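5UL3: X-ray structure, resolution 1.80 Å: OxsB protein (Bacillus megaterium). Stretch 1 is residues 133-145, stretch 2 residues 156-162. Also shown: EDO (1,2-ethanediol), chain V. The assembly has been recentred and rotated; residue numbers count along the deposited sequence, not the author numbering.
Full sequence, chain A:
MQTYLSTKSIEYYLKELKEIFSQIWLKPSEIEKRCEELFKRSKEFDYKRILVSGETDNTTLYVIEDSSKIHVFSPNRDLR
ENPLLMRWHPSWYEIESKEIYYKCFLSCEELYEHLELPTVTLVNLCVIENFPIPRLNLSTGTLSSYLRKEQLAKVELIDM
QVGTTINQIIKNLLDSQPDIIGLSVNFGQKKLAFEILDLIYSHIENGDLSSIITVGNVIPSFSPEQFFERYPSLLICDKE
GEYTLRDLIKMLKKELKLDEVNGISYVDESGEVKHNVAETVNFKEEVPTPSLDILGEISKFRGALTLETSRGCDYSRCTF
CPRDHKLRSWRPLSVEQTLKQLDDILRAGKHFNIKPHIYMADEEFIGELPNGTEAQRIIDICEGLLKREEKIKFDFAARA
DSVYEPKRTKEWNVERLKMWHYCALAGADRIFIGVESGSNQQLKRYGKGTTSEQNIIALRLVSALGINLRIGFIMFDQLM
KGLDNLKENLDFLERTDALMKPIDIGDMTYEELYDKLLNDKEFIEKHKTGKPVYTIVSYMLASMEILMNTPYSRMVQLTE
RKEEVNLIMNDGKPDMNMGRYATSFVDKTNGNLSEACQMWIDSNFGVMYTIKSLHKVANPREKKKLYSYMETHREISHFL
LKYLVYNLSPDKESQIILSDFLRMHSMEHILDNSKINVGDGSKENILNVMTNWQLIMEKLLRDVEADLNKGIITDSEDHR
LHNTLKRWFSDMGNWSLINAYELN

Stretch 1, residues 133-145: IPRLNLSTGTLSS
Stretch 2 156-162: ELIDMQV

Two short segments of one chain meet here, burying 361 Å² in total. Residues 133-137 run as an extended loop that leads into a helix from Leu138 to Ser145 and beyond; residues 156-159 finish a strand, 160-161 make a single 3-10 step, and Val162 follows. The segments run antiparallel: the CA atoms pair Pro134 with Gln161 at 5.5 Å, Asn137 with Asp159 at 7.9 Å and Thr140 with Leu157 at 7.3 Å. Leu157 and Asp159 send CA-to-CB toward the first stretch while Glu156 and Ile158 point away, the alternation of an extended strand with phi/psi near -110 to -131/111 to 134. Gln161 (-60/-31) turns out of that strand and also points toward its partner.

Direct polar bonding between the stretches is concentrated in one residue. The Gln161 carboxamide reads the backbone of Arg135 as a neighbouring strand would: Arg135 N donates to Gln161 OE1 at 3.0 Å (167°), and Gln161 NE2 donates to Arg135 O at 2.8 Å (161°). One planar amide therefore satisfies both the donor and the acceptor of an extended residue (-133/145). Its rotamer is m, t, with chi3 at 101°. The other hydrogen of the amide is used within its own stretch, Gln161 NE2 donating to Asp159 OD2 at 2.8 Å, while Gln161 N donates to Asp159 OD1 at 2.8 Å. Asp159 (chi1 t, chi2 -15°) thus braces both the 3-10 step and the glutamine side chain.

The helix start carries its own cap. Asn137, chi1 t and phi/psi -86/107, accepts on OD1 from Thr140 N at 2.9 Å, and Thr140 OG1 (chi1 p) donates to the same Asn137 OD1 at 2.7 Å. The first helical turn closes with Gly141 N to Asn137 O at 2.9 Å. An ideal CB on Gly141 would lie 2.8 Å from Asn137 O, a clash that glycine avoids.

Water links the segments at two points. One accepts from Asn137 N at 2.9 Å and donates to Asp159 OD2 at 2.8 Å, bridging a pair whose direct approach is Asn137 CB to Asp159 OD2 at 3.8 Å. A second donates to Thr140 OG1 at 2.7 Å and, weakly, to Ile158 O at 3.3 Å.

The apolar contacts flank this polar centre. Pro134, C-gamma endo, lays its CB 3.8 Å from Gln161 CB, packing ring against aliphatic stem. Leu157, m,t, reaches the helix: its CD2 lies 3.8 Å from Thr140 CB and 3.7 Å from Thr140 O, and its CD1 lies 3.9 Å from Ser144 OG. Thr140 and Ser144, one turn apart, offer small side chains to this leucine.

Arg135 points its CA-to-CB bond away, with chi1 p, chi2 t and chi3 m. Its NE donates to O2 of an ethanediol, probably from the crystallisation liquor, at 3.0 Å.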

ATOM      1  N   ILE A 133      -9.062  10.468  -0.800  1.00 52.83           N
ATOM      2  CA  ILE A 133      -7.782  11.148  -0.615  1.00 46.76           C
ATOM      3  C   ILE A 133      -6.721  10.368  -1.390  1.00 43.89           C
ATOM      4  O   ILE A 133      -6.365   9.255  -0.977  1.00 35.11           O
ATOM      5  CB  ILE A 133      -7.412  11.263   0.868  1.00 50.24           C
ATOM      6  CG1 ILE A 133      -8.499  12.030   1.636  1.00 47.93           C
ATOM      7  CG2 ILE A 133      -6.067  11.948   1.016  1.00 42.98           C
ATOM      8  CD1 ILE A 133      -8.695  13.469   1.159  1.00 52.17           C
ATOM      9  N   PRO A 134      -6.187  10.902  -2.476  1.00 40.23           N
ATOM     10  CA  PRO A 134      -5.302  10.107  -3.331  1.00 35.47           C
ATOM     11  C   PRO A 134      -3.914   9.927  -2.725  1.00 37.48           C
ATOM     12  O   PRO A 134      -3.495  10.640  -1.815  1.00 34.64           O
ATOM     13  CB  PRO A 134      -5.237  10.931  -4.620  1.00 36.91           C
ATOM     14  CG  PRO A 134      -5.460  12.335  -4.169  1.00 47.38           C
ATOM     15  CD  PRO A 134      -6.388  12.268  -2.986  1.00 38.31           C
ATOM     16  N   ARG A 135      -3.205   8.927  -3.245  1.00 25.81           N
ATOM     17  CA  ARG A 135      -1.774   8.770  -3.008  1.00 26.06           C
ATOM     18  C   ARG A 135      -1.126   8.489  -4.358  1.00 25.57           C
ATOM     19  O   ARG A 135      -1.736   7.871  -5.234  1.00 26.85           O
ATOM     20  CB  ARG A 135      -1.449   7.627  -2.024  1.00 34.16           C
ATOM     21  CG  ARG A 135      -1.874   6.270  -2.546  1.00 38.32           C
ATOM     22  CD  ARG A 135      -1.693   5.119  -1.536  1.00 45.43           C
ATOM     23  NE  ARG A 135      -0.394   4.428  -1.535  1.00 42.76           N
ATOM     24  CZ  ARG A 135       0.131   3.748  -2.563  1.00 49.37           C
ATOM     25  NH1 ARG A 135      -0.500   3.696  -3.737  1.00 39.37           N
ATOM     26  NH2 ARG A 135       1.314   3.128  -2.420  1.00 29.36           N
ATOM     27  N   LEU A 136       0.083   8.997  -4.530  1.00 24.26           N
ATOM     28  CA  LEU A 136       0.843   8.757  -5.755  1.00 24.44           C
ATOM     29  C   LEU A 136       0.749   7.292  -6.156  1.00 27.08           C
ATOM     30  O   LEU A 136       1.074   6.395  -5.365  1.00 23.70           O
ATOM     31  CB  LEU A 136       2.297   9.159  -5.526  1.00 24.84           C
ATOM     32  CG  LEU A 136       3.265   8.923  -6.700  1.00 24.29           C
ATOM     33  CD1 LEU A 136       2.829   9.666  -7.949  1.00 30.64           C
ATOM     34  CD2 LEU A 136       4.672   9.323  -6.295  1.00 28.40           C
ATOM     35  N   ASN A 137       0.264   7.028  -7.367  1.00 22.97           N
ATOM     36  CA  ASN A 137       0.006   5.648  -7.767  1.00 24.86           C
ATOM     37  C   ASN A 137       1.273   5.020  -8.335  1.00 25.58           C
ATOM     38  O   ASN A 137       1.670   5.298  -9.473  1.00 21.12           O
ATOM     39  CB  ASN A 137      -1.132   5.539  -8.770  1.00 24.96           C
ATOM     40  CG  ASN A 137      -1.431   4.084  -9.129  1.00 30.31           C
ATOM     41  OD1 ASN A 137      -1.170   3.652 -10.250  1.00 25.66           O
ATOM     42  ND2 ASN A 137      -1.945   3.306  -8.152  1.00 25.60           N
ATOM     43  N   LEU A 138       1.871   4.119  -7.566  1.00 22.77           N
ATOM     44  CA  LEU A 138       3.087   3.448  -8.015  1.00 23.17           C
ATOM     45  C   LEU A 138       2.798   2.367  -9.043  1.00 23.16           C
ATOM     46  O   LEU A 138       3.662   2.068  -9.883  1.00 23.16           O
ATOM     47  CB  LEU A 138       3.794   2.841  -6.799  1.00 21.41           C
ATOM     48  CG  LEU A 138       4.159   3.870  -5.715  1.00 21.02           C
ATOM     49  CD1 LEU A 138       4.852   3.179  -4.550  1.00 23.14           C
ATOM     50  CD2 LEU A 138       5.077   4.972  -6.288  1.00 24.06           C
ATOM     51  N   SER A 139       1.620   1.745  -8.965  1.00 22.10           N
ATOM     52  CA  SER A 139       1.264   0.672  -9.886  1.00 23.44           C
ATOM     53  C   SER A 139       1.499   1.103 -11.325  1.00 24.30           C
ATOM     54  O   SER A 139       2.148   0.398 -12.106  1.00 27.10           O
ATOM     55  CB  SER A 139      -0.198   0.284  -9.682  1.00 27.35           C
ATOM     56  OG  SER A 139      -0.477   0.093  -8.305  1.00 26.64           O
ATOM     57  N   THR A 140       0.988   2.283 -11.686  1.00 22.64           N
ATOM     58  CA  THR A 140       1.209   2.819 -13.018  1.00 25.39           C
ATOM     59  C   THR A 140       2.440   3.707 -13.097  1.00 22.78           C
ATOM     60  O   THR A 140       3.080   3.760 -14.156  1.00 22.94           O
ATOM     61  CB  THR A 140      -0.023   3.613 -13.498  1.00 24.77           C
ATOM     62  OG1 THR A 140      -0.284   4.707 -12.604  1.00 24.11           O
ATOM     63  CG2 THR A 140      -1.243   2.704 -13.580  1.00 26.60           C
ATOM     64  N   GLY A 141       2.798   4.395 -12.006  1.00 20.11           N
ATOM     65  CA  GLY A 141       3.922   5.326 -12.051  1.00 22.28           C
ATOM     66  C   GLY A 141       5.258   4.655 -12.320  1.00 23.34           C
ATOM     67  O   GLY A 141       6.116   5.214 -13.011  1.00 21.54           O
ATOM     68  N   THR A 142       5.475   3.458 -11.750  1.00 22.03           N
ATOM     69  CA  THR A 142       6.731   2.768 -12.018  1.00 17.77           C
ATOM     70  C   THR A 142       6.736   2.064 -13.369  1.00 19.35           C
ATOM     71  O   THR A 142       7.807   1.893 -13.959  1.00 23.20           O
ATOM     72  CB  THR A 142       7.047   1.742 -10.913  1.00 22.64           C
ATOM     73  OG1 THR A 142       6.032   0.731 -10.905  1.00 23.80           O
ATOM     74  CG2 THR A 142       7.072   2.421  -9.551  1.00 24.55           C
ATOM     75  N   LEU A 143       5.584   1.623 -13.866  1.00 19.89           N
ATOM     76  CA  LEU A 143       5.556   1.110 -15.235  1.00 18.13           C
ATOM     77  C   LEU A 143       5.922   2.211 -16.220  1.00 18.70           C
ATOM     78  O   LEU A 143       6.721   2.001 -17.140  1.00 20.10           O
ATOM     79  CB  LEU A 143       4.186   0.535 -15.556  1.00 20.59           C
ATOM     80  CG  LEU A 143       3.782  -0.645 -14.690  1.00 21.55           C
ATOM     81  CD1 LEU A 143       2.345  -1.093 -15.053  1.00 22.23           C
ATOM     82  CD2 LEU A 143       4.827  -1.766 -14.897  1.00 23.00           C
ATOM     83  N   SER A 144       5.349   3.400 -16.024  1.00 21.80           N
ATOM     84  CA  SER A 144       5.697   4.552 -16.858  1.00 19.14           C
ATOM     85  C   SER A 144       7.182   4.859 -16.793  1.00 20.25           C
ATOM     86  O   SER A 144       7.844   5.021 -17.831  1.00 23.58           O
ATOM     87  CB  SER A 144       4.875   5.775 -16.411  1.00 20.96           C
ATOM     88  OG  SER A 144       5.308   6.955 -17.070  1.00 25.39           O
ATOM     89  N   SER A 145       7.732   4.992 -15.582  1.00 21.78           N
ATOM     90  CA  SER A 145       9.122   5.431 -15.502  1.00 19.73           C
ATOM     91  C   SER A 145      10.087   4.379 -16.043  1.00 21.48           C
ATOM     92  O   SER A 145      11.117   4.736 -16.644  1.00 20.53           O
ATOM     93  CB  SER A 145       9.485   5.822 -14.073  1.00 20.38           C
ATOM     94  OG  SER A 145       9.458   4.688 -13.190  1.00 18.74           O
ATOM     95  N   GLU A 156       1.345   7.703 -21.411  1.00 23.13           N
ATOM     96  CA  GLU A 156       0.349   8.629 -20.878  1.00 26.01           C
ATOM     97  C   GLU A 156      -0.271   7.990 -19.645  1.00 23.59           C
ATOM     98  O   GLU A 156      -0.621   6.809 -19.672  1.00 24.91           O
ATOM     99  CB  GLU A 156      -0.723   8.946 -21.922  1.00 26.30           C
ATOM    100  CG  GLU A 156      -2.022   9.522 -21.344  1.00 40.03           C
ATOM    101  CD  GLU A 156      -2.308  10.944 -21.809  1.00 63.33           C
ATOM    102  OE1 GLU A 156      -1.523  11.464 -22.633  1.00 70.10           O
ATOM    103  OE2 GLU A 156      -3.316  11.536 -21.350  1.00 58.32           O
ATOM    104  N   LEU A 157      -0.392   8.770 -18.568  1.00 25.29           N
ATOM    105  CA  LEU A 157      -0.932   8.299 -17.297  1.00 22.09           C
ATOM    106  C   LEU A 157      -2.289   8.942 -17.057  1.00 24.80           C
ATOM    107  O   LEU A 157      -2.433  10.164 -17.194  1.00 26.16           O
ATOM    108  CB  LEU A 157       0.005   8.648 -16.139  1.00 22.79           C
ATOM    109  CG  LEU A 157       1.333   7.866 -16.125  1.00 20.68           C
ATOM    110  CD1 LEU A 157       2.286   8.468 -15.105  1.00 29.68           C
ATOM    111  CD2 LEU A 157       1.009   6.413 -15.787  1.00 26.95           C
ATOM    112  N   ILE A 158      -3.268   8.115 -16.707  1.00 24.08           N
ATOM    113  CA  ILE A 158      -4.594   8.564 -16.305  1.00 27.49           C
ATOM    114  C   ILE A 158      -4.879   7.958 -14.939  1.00 29.47           C
ATOM    115  O   ILE A 158      -4.681   6.751 -14.744  1.00 27.80           O
ATOM    116  CB  ILE A 158      -5.676   8.134 -17.312  1.00 25.87           C
ATOM    117  CG1 ILE A 158      -5.344   8.636 -18.722  1.00 28.91           C
ATOM    118  CG2 ILE A 158      -7.048   8.680 -16.866  1.00 26.27           C
ATOM    119  CD1 ILE A 158      -6.298   8.097 -19.772  1.00 32.38           C
ATOM    120  N   ASP A 159      -5.348   8.784 -13.991  1.00 28.25           N
ATOM    121  CA  ASP A 159      -5.572   8.324 -12.621  1.00 26.46           C
ATOM    122  C   ASP A 159      -6.970   8.750 -12.185  1.00 27.16           C
ATOM    123  O   ASP A 159      -7.224   9.945 -12.007  1.00 28.86           O
ATOM    124  CB  ASP A 159      -4.522   8.894 -11.661  1.00 30.55           C
ATOM    125  CG  ASP A 159      -4.529   8.195 -10.287  1.00 28.81           C
ATOM    126  OD1 ASP A 159      -5.505   7.480  -9.974  1.00 31.00           O
ATOM    127  OD2 ASP A 159      -3.539   8.340  -9.529  1.00 36.07           O
ATOM    128  N   MET A 160      -7.865   7.773 -12.016  1.00 25.25           N
ATOM    129  CA  MET A 160      -9.196   8.064 -11.480  1.00 25.52           C
ATOM    130  C   MET A 160      -9.163   8.579 -10.049  1.00 29.49           C
ATOM    131  O   MET A 160     -10.177   9.116  -9.586  1.00 31.48           O
ATOM    132  CB  MET A 160     -10.076   6.819 -11.541  1.00 24.57           C
ATOM    133  CG  MET A 160     -10.415   6.393 -12.961  1.00 28.64           C
ATOM    134  SD  MET A 160     -11.588   5.042 -12.961  1.00 29.91           S
ATOM    135  CE  MET A 160     -13.101   5.933 -12.505  1.00 33.30           C
ATOM    136  N   GLN A 161      -8.036   8.458  -9.337  1.00 28.92           N
ATOM    137  CA  GLN A 161      -7.982   8.988  -7.975  1.00 31.11           C
ATOM    138  C   GLN A 161      -8.233  10.482  -7.939  1.00 33.23           C
ATOM    139  O   GLN A 161      -8.730  10.997  -6.931  1.00 35.32           O
ATOM    140  CB  GLN A 161      -6.632   8.733  -7.328  1.00 32.57           C
ATOM    141  CG  GLN A 161      -6.320   7.313  -6.955  1.00 28.67           C
ATOM    142  CD  GLN A 161      -5.008   7.281  -6.188  1.00 34.38           C
ATOM    143  OE1 GLN A 161      -4.996   7.182  -4.965  1.00 30.41           O
ATOM    144  NE2 GLN A 161      -3.905   7.437  -6.900  1.00 32.34           N
ATOM    145  N   VAL A 162      -7.849  11.203  -8.980  1.00 30.27           N
ATOM    146  CA  VAL A 162      -7.978  12.655  -8.989  1.00 30.15           C
ATOM    147  C   VAL A 162      -9.255  13.092  -9.710  1.00 36.08           C
ATOM    148  O   VAL A 162      -9.348  14.231 -10.170  1.00 34.12           O
ATOM    149  CB  VAL A 162      -6.729  13.345  -9.574  1.00 37.83           C
ATOM    150  CG1 VAL A 162      -5.486  13.048  -8.708  1.00 32.11           C
ATOM    151  CG2 VAL A 162      -6.481  12.943 -11.036  1.00 32.51           C
TER
HETATM  152  C1  EDO V 821      -0.918   6.466   2.339  1.00 51.12           C
HETATM  153  O1  EDO V 821      -2.100   7.283   2.304  1.00 61.29           O
HETATM  154  C2  EDO V 821      -1.265   5.021   1.984  1.00 42.55           C
HETATM  155  O2  EDO V 821      -0.110   4.372   1.444  1.00 47.69           O
HETATM  156  O   HOH W   1      -0.799   8.906  -9.259  1.00 27.61           O
HETATM  157  O   HOH W   2      -1.791   6.916 -13.113  1.00 30.43           O